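Local coordinates for protein dally-like, isoform A (Drosophila melanogaster, PDB 6XTZ) that is a cell-surface glypican, probably a heparan sulfate proteoglycan, that binds Wnt and Hedgehog proteins and shields the palmitoleate lipid of Wnt, enabling signalling at a distance, at residues A[125-130]-A[135-140]; A[86-91]-A[130-135]; A[197-202]-A[281-286]. The protein carries 5 engineered substitutions. One frame throughout, in Å; residues are numbered along the deposited sequence.

Contact 1: A[125-130]-A[135-140]. With O18 (O-palmitoleoyl serine), chain H.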
loop_
_atom_site.group_PDB
_atom_site.type_symbol
_atom_site.label_atom_id
_atom_site.label_comp_id
_atom_site.label_asym_id
_atom_site.label_seq_id
_atom_site.Cartn_x
_atom_site.Cartn_y
_atom_site.Cartn_z
ATOM N N PHE A 125 -15.992 -16.922 -17.929
ATOM C CA PHE A 125 -15.956 -16.705 -16.486
ATOM C C PHE A 125 -14.751 -17.389 -15.856
ATOM O O PHE A 125 -14.109 -16.829 -14.961
ATOM C CB PHE A 125 -17.249 -17.207 -15.845
ATOM C CG PHE A 125 -18.276 -16.135 -15.636
ATOM C CD1 PHE A 125 -18.251 -15.354 -14.493
ATOM C CD2 PHE A 125 -19.267 -15.909 -16.577
ATOM C CE1 PHE A 125 -19.194 -14.365 -14.292
ATOM C CE2 PHE A 125 -20.214 -14.921 -16.383
ATOM C CZ PHE A 125 -20.176 -14.147 -15.238
ATOM N N LYS A 126 -14.426 -18.600 -16.316
ATOM C CA LYS A 126 -13.269 -19.311 -15.786
ATOM C C LYS A 126 -11.986 -18.520 -16.019
ATOM O O LYS A 126 -11.123 -18.449 -15.136
ATOM C CB LYS A 126 -13.174 -20.700 -16.418
ATOM C CG LYS A 126 -12.104 -21.591 -15.808
ATOM C CD LYS A 126 -12.149 -22.994 -16.396
ATOM C CE LYS A 126 -11.899 -22.976 -17.897
ATOM N NZ LYS A 126 -11.930 -24.346 -18.483
ATOM N N GLU A 127 -11.849 -17.910 -17.198
ATOM C CA GLU A 127 -10.687 -17.066 -17.459
ATOM C C GLU A 127 -10.700 -15.825 -16.576
ATOM O O GLU A 127 -9.649 -15.388 -16.095
ATOM C CB GLU A 127 -10.641 -16.670 -18.934
ATOM C CG GLU A 127 -10.519 -17.837 -19.904
ATOM C CD GLU A 127 -9.090 -18.328 -20.067
ATOM O OE1 GLU A 127 -8.208 -17.897 -19.292
ATOM O OE2 GLU A 127 -8.850 -19.144 -20.981
ATOM N N LEU A 128 -11.881 -15.243 -16.353
ATOM C CA LEU A 128 -11.971 -14.054 -15.512
ATOM C C LEU A 128 -11.627 -14.375 -14.063
ATOM O O LEU A 128 -10.930 -13.600 -13.399
ATOM C CB LEU A 128 -13.367 -13.444 -15.610
ATOM C CG LEU A 128 -13.744 -12.826 -16.958
ATOM C CD1 LEU A 128 -15.165 -12.293 -16.913
ATOM C CD2 LEU A 128 -12.765 -11.726 -17.330
ATOM N N GLU A 129 -12.110 -15.512 -13.557
ATOM C CA GLU A 129 -11.763 -15.921 -12.200
ATOM C C GLU A 129 -10.273 -16.209 -12.079
ATOM O O GLU A 129 -9.651 -15.889 -11.060
ATOM C CB GLU A 129 -12.575 -17.151 -11.795
ATOM C CG GLU A 129 -14.077 -16.935 -11.772
ATOM C CD GLU A 129 -14.830 -18.178 -11.349
ATOM O OE1 GLU A 129 -14.217 -19.052 -10.699
ATOM O OE2 GLU A 129 -16.032 -18.287 -11.671
ATOM N N THR A 130 -9.684 -16.817 -13.111
ATOM C CA THR A 130 -8.259 -17.122 -13.073
ATOM C C THR A 130 -7.423 -15.848 -13.079
ATOM O O THR A 130 -6.395 -15.776 -12.397
ATOM C CB THR A 130 -7.880 -18.023 -14.248
ATOM O OG1 THR A 130 -8.644 -19.235 -14.186
ATOM C CG2 THR A 130 -6.398 -18.368 -14.206
ATOM N N GLY A 135 -3.566 -13.559 -12.154
ATOM C CA GLY A 135 -3.181 -12.530 -13.099
ATOM C C GLY A 135 -2.503 -13.011 -14.359
ATOM O O GLY A 135 -2.002 -12.180 -15.125
ATOM N N ARG A 136 -2.470 -14.315 -14.607
ATOM C CA ARG A 136 -1.809 -14.857 -15.796
ATOM C C ARG A 136 -2.826 -15.109 -16.910
ATOM O O ARG A 136 -2.967 -16.213 -17.437
ATOM C CB ARG A 136 -1.036 -16.124 -15.436
ATOM C CG ARG A 136 0.129 -15.863 -14.486
ATOM C CD ARG A 136 1.102 -17.033 -14.392
ATOM N NE ARG A 136 0.708 -18.018 -13.388
ATOM C CZ ARG A 136 0.396 -19.282 -13.659
ATOM N NH1 ARG A 136 0.437 -19.725 -14.908
ATOM N NH2 ARG A 136 0.050 -20.105 -12.679
ATOM N N VAL A 137 -3.547 -14.045 -17.263
ATOM C CA VAL A 137 -4.558 -14.081 -18.314
ATOM C C VAL A 137 -4.490 -12.777 -19.096
ATOM O O VAL A 137 -4.484 -11.692 -18.506
ATOM C CB VAL A 137 -5.978 -14.288 -17.748
ATOM C CG1 VAL A 137 -7.022 -14.097 -18.842
ATOM C CG2 VAL A 137 -6.119 -15.667 -17.117
ATOM N N ASP A 138 -4.437 -12.882 -20.423
ATOM C CA ASP A 138 -4.545 -11.722 -21.307
ATOM C C ASP A 138 -6.031 -11.462 -21.523
ATOM O O ASP A 138 -6.683 -12.145 -22.317
ATOM C CB ASP A 138 -3.814 -11.975 -22.622
ATOM C CG ASP A 138 -3.652 -10.718 -23.461
ATOM O OD1 ASP A 138 -4.443 -9.767 -23.290
ATOM O OD2 ASP A 138 -2.728 -10.685 -24.301
ATOM N N LEU A 139 -6.570 -10.468 -20.812
ATOM C CA LEU A 139 -8.017 -10.263 -20.793
ATOM C C LEU A 139 -8.547 -9.882 -22.171
ATOM O O LEU A 139 -9.539 -10.448 -22.643
ATOM C CB LEU A 139 -8.381 -9.198 -19.759
ATOM C CG LEU A 139 -8.205 -9.616 -18.298
ATOM C CD1 LEU A 139 -8.453 -8.441 -17.367
ATOM C CD2 LEU A 139 -9.133 -10.777 -17.963
ATOM N N LEU A 140 -7.901 -8.916 -22.830
ATOM C CA LEU A 140 -8.362 -8.494 -24.149
ATOM C C LEU A 140 -8.297 -9.639 -25.151
ATOM O O LEU A 140 -9.177 -9.776 -26.008
ATOM C CB LEU A 140 -7.543 -7.302 -24.640
ATOM C CG LEU A 140 -7.772 -5.978 -23.910
ATOM C CD1 LEU A 140 -7.024 -4.852 -24.605
ATOM C CD2 LEU A 140 -9.259 -5.667 -23.825
HETATM C CA O18 H . -25.071 -6.588 -6.939
HETATM C CB O18 H . -25.151 -7.906 -7.692
HETATM C C1 O18 H . -24.616 -8.521 -9.914
HETATM C C2 O18 H . -23.588 -8.412 -11.000
HETATM C C3 O18 H . -22.167 -8.680 -10.524
HETATM C C4 O18 H . -21.181 -8.813 -11.675
HETATM C C5 O18 H . -19.780 -9.229 -11.256
HETATM C C6 O18 H . -18.851 -9.517 -12.425
HETATM C C7 O18 H . -19.320 -10.647 -13.325
HETATM C C8 O18 H . -18.407 -10.913 -14.519
HETATM C C9 O18 H . -18.349 -9.772 -15.487
HETATM C C10 O18 H . -18.841 -9.764 -16.711
HETATM C C11 O18 H . -19.564 -10.889 -17.383
HETATM C C12 O18 H . -19.663 -10.723 -18.898
HETATM C C13 O18 H . -20.477 -11.810 -19.583
HETATM C C14 O18 H . -20.536 -11.687 -21.099
HETATM C C15 O18 H . -21.159 -10.399 -21.599
HETATM C C16 O18 H . -21.288 -10.348 -23.106
HETATM C C O18 H . -23.682 -6.645 -6.306
HETATM N N O18 H . -25.196 -5.450 -7.834
HETATM O OG O18 H . -24.244 -7.861 -8.816
HETATM O O11 O18 H . -25.651 -9.125 -10.010
HETATM O O O18 H . -23.532 -6.416 -5.109
#
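Glu127 and Val137 bring their backbones to within 6.9 Å, CA to CA, where the chain leaves helix 118-134, turns through Gly135 at positive phi, and runs back past that helix before entering helix 139-158. This is the short connection between two consecutive helices of the all-alpha glypican core, and Val137 is the residue of it that turns in toward helix 118-134. Its CG2 lies anti to its own carbonyl carbon, which turns it onto that helix, 4.0 Å from Thr130 CG2 and 3.7 Å from Glu127 O. Glu127 bends at chi2, which curls its carboxylate back over the valine. Deeper in, Leu128 and Leu139 cross at about a right angle, their CD2 methyls meeting; Leu139 also packs on Phe197 and Val198 of helix 185-216. On another side of helix 118-134, Phe125 belongs to the pocket of O-palmitoleoyl serine. Its CE1 lies 3.5 Å from C8 of the lipid, and its CZ is 3.9 Å from C11, so the ring touches both carbons that flank the cis double bond. Putting an alanine at Phe125 would probably leave this kink of the acyl chain without a wall on that side and allow the lipid to shift. Close to the turn, Lys126 O takes two bonds from Thr130, one from the amide N and one from OG1 at 2.8 Å, arriving from opposite faces of the carbonyl plane.

Contact 2: A[86-91]-A[130-135]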
loop_
_atom_site.group_PDB
_atom_site.type_symbol
_atom_site.label_atom_id
_atom_site.label_comp_id
_atom_site.label_asym_id
_atom_site.label_seq_id
_atom_site.Cartn_x
_atom_site.Cartn_y
_atom_site.Cartn_z
ATOM N N LYS A 86 -9.941 -9.465 3.017
ATOM C CA LYS A 86 -11.388 -9.295 2.961
ATOM C C LYS A 86 -11.825 -8.801 1.588
ATOM O O LYS A 86 -12.865 -9.221 1.070
ATOM C CB LYS A 86 -11.844 -8.326 4.053
ATOM C CG LYS A 86 -13.349 -8.107 4.106
ATOM C CD LYS A 86 -13.731 -7.103 5.185
ATOM C CE LYS A 86 -15.238 -6.885 5.232
ATOM N NZ LYS A 86 -15.629 -5.867 6.247
ATOM N N PHE A 87 -11.032 -7.917 0.980
ATOM C CA PHE A 87 -11.355 -7.407 -0.349
ATOM C C PHE A 87 -11.341 -8.524 -1.385
ATOM O O PHE A 87 -12.262 -8.642 -2.203
ATOM C CB PHE A 87 -10.370 -6.301 -0.727
ATOM C CG PHE A 87 -10.475 -5.853 -2.156
ATOM C CD1 PHE A 87 -11.440 -4.936 -2.538
ATOM C CD2 PHE A 87 -9.598 -6.339 -3.115
ATOM C CE1 PHE A 87 -11.534 -4.516 -3.850
ATOM C CE2 PHE A 87 -9.689 -5.922 -4.429
ATOM C CZ PHE A 87 -10.657 -5.011 -4.796
ATOM N N LYS A 88 -10.297 -9.357 -1.367
ATOM C CA LYS A 88 -10.205 -10.446 -2.334
ATOM C C LYS A 88 -11.324 -11.461 -2.136
ATOM O O LYS A 88 -11.925 -11.925 -3.113
ATOM C CB LYS A 88 -8.844 -11.129 -2.229
ATOM C CG LYS A 88 -7.667 -10.227 -2.556
ATOM C CD LYS A 88 -6.359 -10.945 -2.293
ATOM C CE LYS A 88 -5.170 -10.016 -2.444
ATOM N NZ LYS A 88 -3.906 -10.709 -2.079
ATOM N N ASP A 89 -11.619 -11.815 -0.881
ATOM C CA ASP A 89 -12.666 -12.795 -0.614
ATOM C C ASP A 89 -14.030 -12.291 -1.072
ATOM O O ASP A 89 -14.847 -13.068 -1.579
ATOM C CB ASP A 89 -12.703 -13.138 0.875
ATOM C CG ASP A 89 -11.464 -13.880 1.336
ATOM O OD1 ASP A 89 -10.850 -14.590 0.511
ATOM O OD2 ASP A 89 -11.107 -13.759 2.527
ATOM N N ILE A 90 -14.294 -10.996 -0.898
ATOM C CA ILE A 90 -15.581 -10.436 -1.299
ATOM C C ILE A 90 -15.737 -10.483 -2.814
ATOM O O ILE A 90 -16.780 -10.894 -3.333
ATOM C CB ILE A 90 -15.736 -9.003 -0.757
ATOM C CG1 ILE A 90 -15.999 -9.025 0.750
ATOM C CG2 ILE A 90 -16.852 -8.269 -1.488
ATOM C CD1 ILE A 90 -16.082 -7.648 1.378
ATOM N N PHE A 91 -14.698 -10.075 -3.547
ATOM C CA PHE A 91 -14.788 -10.074 -5.004
ATOM C C PHE A 91 -14.776 -11.490 -5.563
ATOM O O PHE A 91 -15.431 -11.769 -6.575
ATOM C CB PHE A 91 -13.652 -9.252 -5.613
ATOM C CG PHE A 91 -13.820 -8.996 -7.088
ATOM C CD1 PHE A 91 -14.684 -8.010 -7.536
ATOM C CD2 PHE A 91 -13.128 -9.746 -8.025
ATOM C CE1 PHE A 91 -14.851 -7.772 -8.889
ATOM C CE2 PHE A 91 -13.290 -9.512 -9.381
ATOM C CZ PHE A 91 -14.151 -8.523 -9.813
ATOM N N THR A 130 -9.684 -16.817 -13.111
ATOM C CA THR A 130 -8.259 -17.122 -13.073
ATOM C C THR A 130 -7.423 -15.848 -13.079
ATOM O O THR A 130 -6.395 -15.776 -12.397
ATOM C CB THR A 130 -7.880 -18.023 -14.248
ATOM O OG1 THR A 130 -8.644 -19.235 -14.186
ATOM C CG2 THR A 130 -6.398 -18.368 -14.206
ATOM N N TYR A 131 -7.849 -14.827 -13.829
ATOM C CA TYR A 131 -7.092 -13.580 -13.846
ATOM C C TYR A 131 -7.074 -12.929 -12.470
ATOM O O TYR A 131 -6.019 -12.495 -11.990
ATOM C CB TYR A 131 -7.650 -12.597 -14.875
ATOM C CG TYR A 131 -6.995 -11.243 -14.716
ATOM C CD1 TYR A 131 -5.698 -11.029 -15.160
ATOM C CD2 TYR A 131 -7.650 -10.197 -14.075
ATOM C CE1 TYR A 131 -5.078 -9.806 -14.995
ATOM C CE2 TYR A 131 -7.035 -8.969 -13.901
ATOM C CZ TYR A 131 -5.750 -8.781 -14.366
ATOM O OH TYR A 131 -5.131 -7.564 -14.201
ATOM N N PHE A 132 -8.238 -12.828 -11.823
ATOM C CA PHE A 132 -8.274 -12.201 -10.507
ATOM C C PHE A 132 -7.474 -13.000 -9.491
ATOM O O PHE A 132 -6.965 -12.432 -8.518
ATOM C CB PHE A 132 -9.715 -12.028 -10.029
ATOM C CG PHE A 132 -9.829 -11.282 -8.729
ATOM C CD1 PHE A 132 -9.655 -9.908 -8.692
ATOM C CD2 PHE A 132 -10.089 -11.953 -7.546
ATOM C CE1 PHE A 132 -9.748 -9.214 -7.498
ATOM C CE2 PHE A 132 -10.187 -11.265 -6.349
ATOM C CZ PHE A 132 -10.016 -9.894 -6.326
ATOM N N ALA A 133 -7.338 -14.310 -9.704
ATOM C CA ALA A 133 -6.608 -15.151 -8.763
ATOM C C ALA A 133 -5.100 -14.975 -8.912
ATOM O O ALA A 133 -4.406 -14.645 -7.945
ATOM C CB ALA A 133 -7.002 -16.618 -8.954
ATOM N N ASN A 134 -4.572 -15.195 -10.120
ATOM C CA ASN A 134 -3.131 -15.164 -10.338
ATOM C C ASN A 134 -2.664 -14.150 -11.374
ATOM O O ASN A 134 -1.455 -13.915 -11.473
ATOM C CB ASN A 134 -2.618 -16.561 -10.736
ATOM C CG ASN A 134 -3.271 -17.097 -12.000
ATOM O OD1 ASN A 134 -3.654 -16.343 -12.896
ATOM N ND2 ASN A 134 -3.397 -18.418 -12.078
ATOM N N GLY A 135 -3.566 -13.559 -12.154
ATOM C CA GLY A 135 -3.181 -12.530 -13.099
ATOM C C GLY A 135 -2.503 -13.011 -14.359
ATOM O O GLY A 135 -2.002 -12.180 -15.125
#
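The carbonyl oxygen of Lys88 accepts a hydrogen bond from the hydroxyl of Thr92, one turn further along helix 51-110, and the edge of the Phe132 ring comes up to it from the facing helix, CE2 3.7 Å from the oxygen. Around this point helix 51-110 and helix 118-134 pack antiparallel, the local axes 11.4 Å apart at 168° between their directions. From the side of helix 118-134 it is Phe132 that crosses the gap. Its chi1 of -175° swings the ring away from its own backbone N and out between the helices. Phe91 reaches out to meet it. Its CD2 sits 3.3 Å above the plane of the Phe132 ring, over the centre, and CE2 continues across the same face toward CD1 and CG of Phe132. The two planes are inclined at 49°, a slanted meeting with the centroids 4.5 Å apart. Phe87, a turn before Phe91, touches the rim of the Phe132 ring, its CE2 4.4 Å from CZ. Lys88 packs CB near the same ring but carries its ammonium away to Thr208 on helix 185-216. Phe87 in turn makes an edge-to-face pair with Tyr203 of that helix, and Phe91 also leans on Leu442 of helix 441-455. No hydrogen bond spans the two segments, so what joins these helices here is apolar: an aromatic cluster held by van der Waals contact, to which the slightly positive ring edge of Phe132 beside Lys88 O may add a little.

Contact 3: A[197-202]-A[281-286]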
loop_
_atom_site.group_PDB
_atom_site.type_symbol
_atom_site.label_atom_id
_atom_site.label_comp_id
_atom_site.label_asym_id
_atom_site.label_seq_id
_atom_site.Cartn_x
_atom_site.Cartn_y
_atom_site.Cartn_z
ATOM N N PHE A 197 -11.347 -5.386 -14.278
ATOM C CA PHE A 197 -10.678 -6.507 -13.626
ATOM C C PHE A 197 -9.227 -6.184 -13.294
ATOM O O PHE A 197 -8.708 -6.627 -12.262
ATOM C CB PHE A 197 -10.769 -7.754 -14.504
ATOM C CG PHE A 197 -12.001 -8.574 -14.257
ATOM C CD1 PHE A 197 -13.203 -8.245 -14.864
ATOM C CD2 PHE A 197 -11.960 -9.669 -13.410
ATOM C CE1 PHE A 197 -14.340 -8.997 -14.632
ATOM C CE2 PHE A 197 -13.093 -10.426 -13.175
ATOM C CZ PHE A 197 -14.284 -10.088 -13.786
ATOM N N VAL A 198 -8.551 -5.419 -14.154
ATOM C CA VAL A 198 -7.178 -5.021 -13.859
ATOM C C VAL A 198 -7.143 -4.089 -12.655
ATOM O O VAL A 198 -6.326 -4.255 -11.744
ATOM C CB VAL A 198 -6.522 -4.376 -15.093
ATOM C CG1 VAL A 198 -5.149 -3.828 -14.736
ATOM C CG2 VAL A 198 -6.408 -5.389 -16.219
ATOM N N ALA A 199 -8.042 -3.101 -12.624
ATOM C CA ALA A 199 -8.077 -2.173 -11.499
ATOM C C ALA A 199 -8.479 -2.878 -10.210
ATOM O O ALA A 199 -7.952 -2.566 -9.136
ATOM C CB ALA A 199 -9.030 -1.017 -11.800
ATOM N N THR A 200 -9.405 -3.836 -10.295
ATOM C CA THR A 200 -9.863 -4.531 -9.096
ATOM C C THR A 200 -8.762 -5.412 -8.518
ATOM O O THR A 200 -8.509 -5.393 -7.307
ATOM C CB THR A 200 -11.106 -5.363 -9.411
ATOM O OG1 THR A 200 -12.117 -4.518 -9.978
ATOM C CG2 THR A 200 -11.646 -6.013 -8.146
ATOM N N ARG A 201 -8.094 -6.192 -9.369
ATOM C CA ARG A 201 -7.026 -7.063 -8.892
ATOM C C ARG A 201 -5.848 -6.254 -8.365
ATOM O O ARG A 201 -5.323 -6.538 -7.283
ATOM C CB ARG A 201 -6.574 -8.004 -10.008
ATOM C CG ARG A 201 -5.234 -8.661 -9.729
ATOM C CD ARG A 201 -4.887 -9.723 -10.756
ATOM N NE ARG A 201 -3.506 -10.174 -10.602
ATOM C CZ ARG A 201 -3.105 -11.074 -9.709
ATOM N NH1 ARG A 201 -3.979 -11.628 -8.878
ATOM N NH2 ARG A 201 -1.827 -11.419 -9.645
ATOM N N THR A 202 -5.422 -5.236 -9.119
ATOM C CA THR A 202 -4.268 -4.441 -8.710
ATOM C C THR A 202 -4.522 -3.733 -7.383
ATOM O O THR A 202 -3.612 -3.601 -6.557
ATOM C CB THR A 202 -3.918 -3.430 -9.802
ATOM O OG1 THR A 202 -3.720 -4.120 -11.043
ATOM C CG2 THR A 202 -2.650 -2.665 -9.447
ATOM N N GLU A 281 -10.958 5.612 -6.725
ATOM C CA GLU A 281 -11.893 6.492 -7.415
ATOM C C GLU A 281 -12.472 5.810 -8.649
ATOM O O GLU A 281 -13.669 5.937 -8.936
ATOM C CB GLU A 281 -11.194 7.796 -7.799
ATOM C CG GLU A 281 -12.116 8.859 -8.376
ATOM C CD GLU A 281 -11.355 10.053 -8.922
ATOM O OE1 GLU A 281 -10.740 9.926 -10.002
ATOM O OE2 GLU A 281 -11.363 11.115 -8.265
ATOM N N ARG A 282 -11.634 5.080 -9.388
ATOM C CA ARG A 282 -12.110 4.339 -10.551
ATOM C C ARG A 282 -13.043 3.207 -10.143
ATOM O O ARG A 282 -14.088 2.998 -10.774
ATOM C CB ARG A 282 -10.923 3.789 -11.338
ATOM C CG ARG A 282 -10.105 4.841 -12.060
ATOM C CD ARG A 282 -10.777 5.275 -13.349
ATOM N NE ARG A 282 -9.908 6.127 -14.154
ATOM C CZ ARG A 282 -10.004 7.451 -14.211
ATOM N NH1 ARG A 282 -10.937 8.080 -13.511
ATOM N NH2 ARG A 282 -9.166 8.144 -14.969
ATOM N N LEU A 283 -12.683 2.464 -9.092
ATOM C CA LEU A 283 -13.491 1.325 -8.670
ATOM C C LEU A 283 -14.867 1.752 -8.177
ATOM O O LEU A 283 -15.833 0.998 -8.319
ATOM C CB LEU A 283 -12.762 0.540 -7.582
ATOM C CG LEU A 283 -11.470 -0.148 -8.018
ATOM C CD1 LEU A 283 -10.860 -0.916 -6.856
ATOM C CD2 LEU A 283 -11.739 -1.072 -9.196
ATOM N N LEU A 284 -14.975 2.941 -7.594
ATOM C CA LEU A 284 -16.260 3.470 -7.163
ATOM C C LEU A 284 -16.985 4.221 -8.271
ATOM O O LEU A 284 -18.116 4.671 -8.058
ATOM C CB LEU A 284 -16.075 4.390 -5.953
ATOM C CG LEU A 284 -15.489 3.734 -4.699
ATOM C CD1 LEU A 284 -15.159 4.777 -3.646
ATOM C CD2 LEU A 284 -16.450 2.693 -4.143
ATOM N N GLY A 285 -16.367 4.363 -9.442
ATOM C CA GLY A 285 -16.976 5.092 -10.534
ATOM C C GLY A 285 -16.939 4.362 -11.861
ATOM O O GLY A 285 -17.628 3.354 -12.041
ATOM N N SER A 286 -16.112 4.856 -12.788
ATOM C CA SER A 286 -16.156 4.383 -14.169
ATOM C C SER A 286 -15.806 2.903 -14.274
ATOM O O SER A 286 -16.434 2.162 -15.039
ATOM C CB SER A 286 -15.206 5.210 -15.035
ATOM O OG SER A 286 -15.378 6.595 -14.797
#
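Leu283 is the tight part of this contact, a single leucine side chain from the last turn of helix 263-283, laid against helix 185-216. Its CD2 methyl does nearly all the touching, lying 3.8 Å from Ala199 CB and 3.6 Å from Thr200 OG1, while CD1 comes no closer than 4.0 Å, to Ala199 O. Turned beside its backbone N at chi1 -66° and extended at chi2, the side chain carries this methyl onto both residues. The small side chain of Ala199 is consistent with the close approach, 6.9 Å between the CA atoms of Thr200 and Leu283. Thr200 crosses the leucine obliquely. Its hydroxyl turns back to hydrogen-bond with Ser196 O one turn earlier, so this buried oxygen is satisfied within its own helix, with the Leu283 methyl resting beside it.

The other side is looser. Arg282 starts out pointing at helix 185-216, but its chain then bends off, approaching no nearer than 5.2 Å. The guanidinium is instead taken by Tyr537, through NE to the backbone O and a cation-pi contact, and by the ring of Phe287. Glu281 lies at the solvent edge, and its pair with Arg282 is long and weak, OE1 to NH1 4.0 Å; the carboxylate oxygen sits off the flat of the guanidinium, and the attraction is one of charge alone.

Around the contact, Thr200 rests on Phe87 and Phe91 of helix 51-110 and Phe132 of helix 118-134, Thr202 packs on Leu533 of helix 513-538, and Leu284 lies against helix 441-455.

In the fold
Helix 185-216 ties the three contacts together. Contacts 1 and 2 both use helix 118-134, share Thr130 and Gly135, and have centres about 11 Å apart; Tyr131 CE2 of contact 2 touches Leu139 CD1 of contact 1 at 3.8 Å. Contact 3 lies about 13 Å from contact 2 and 16 Å from contact 1, centre to centre. Its Arg201 closes on the end of helix 118-134, NH1 3.1 Å from Phe132 O in a probable hydrogen bond. The lipid pocket is nearest contact 1, which supplies Phe125 directly; the side chain of Phe91 in contact 2 is about 5 Å from O-palmitoleoyl serine, that of Thr200 in contact 3 about 9 Å.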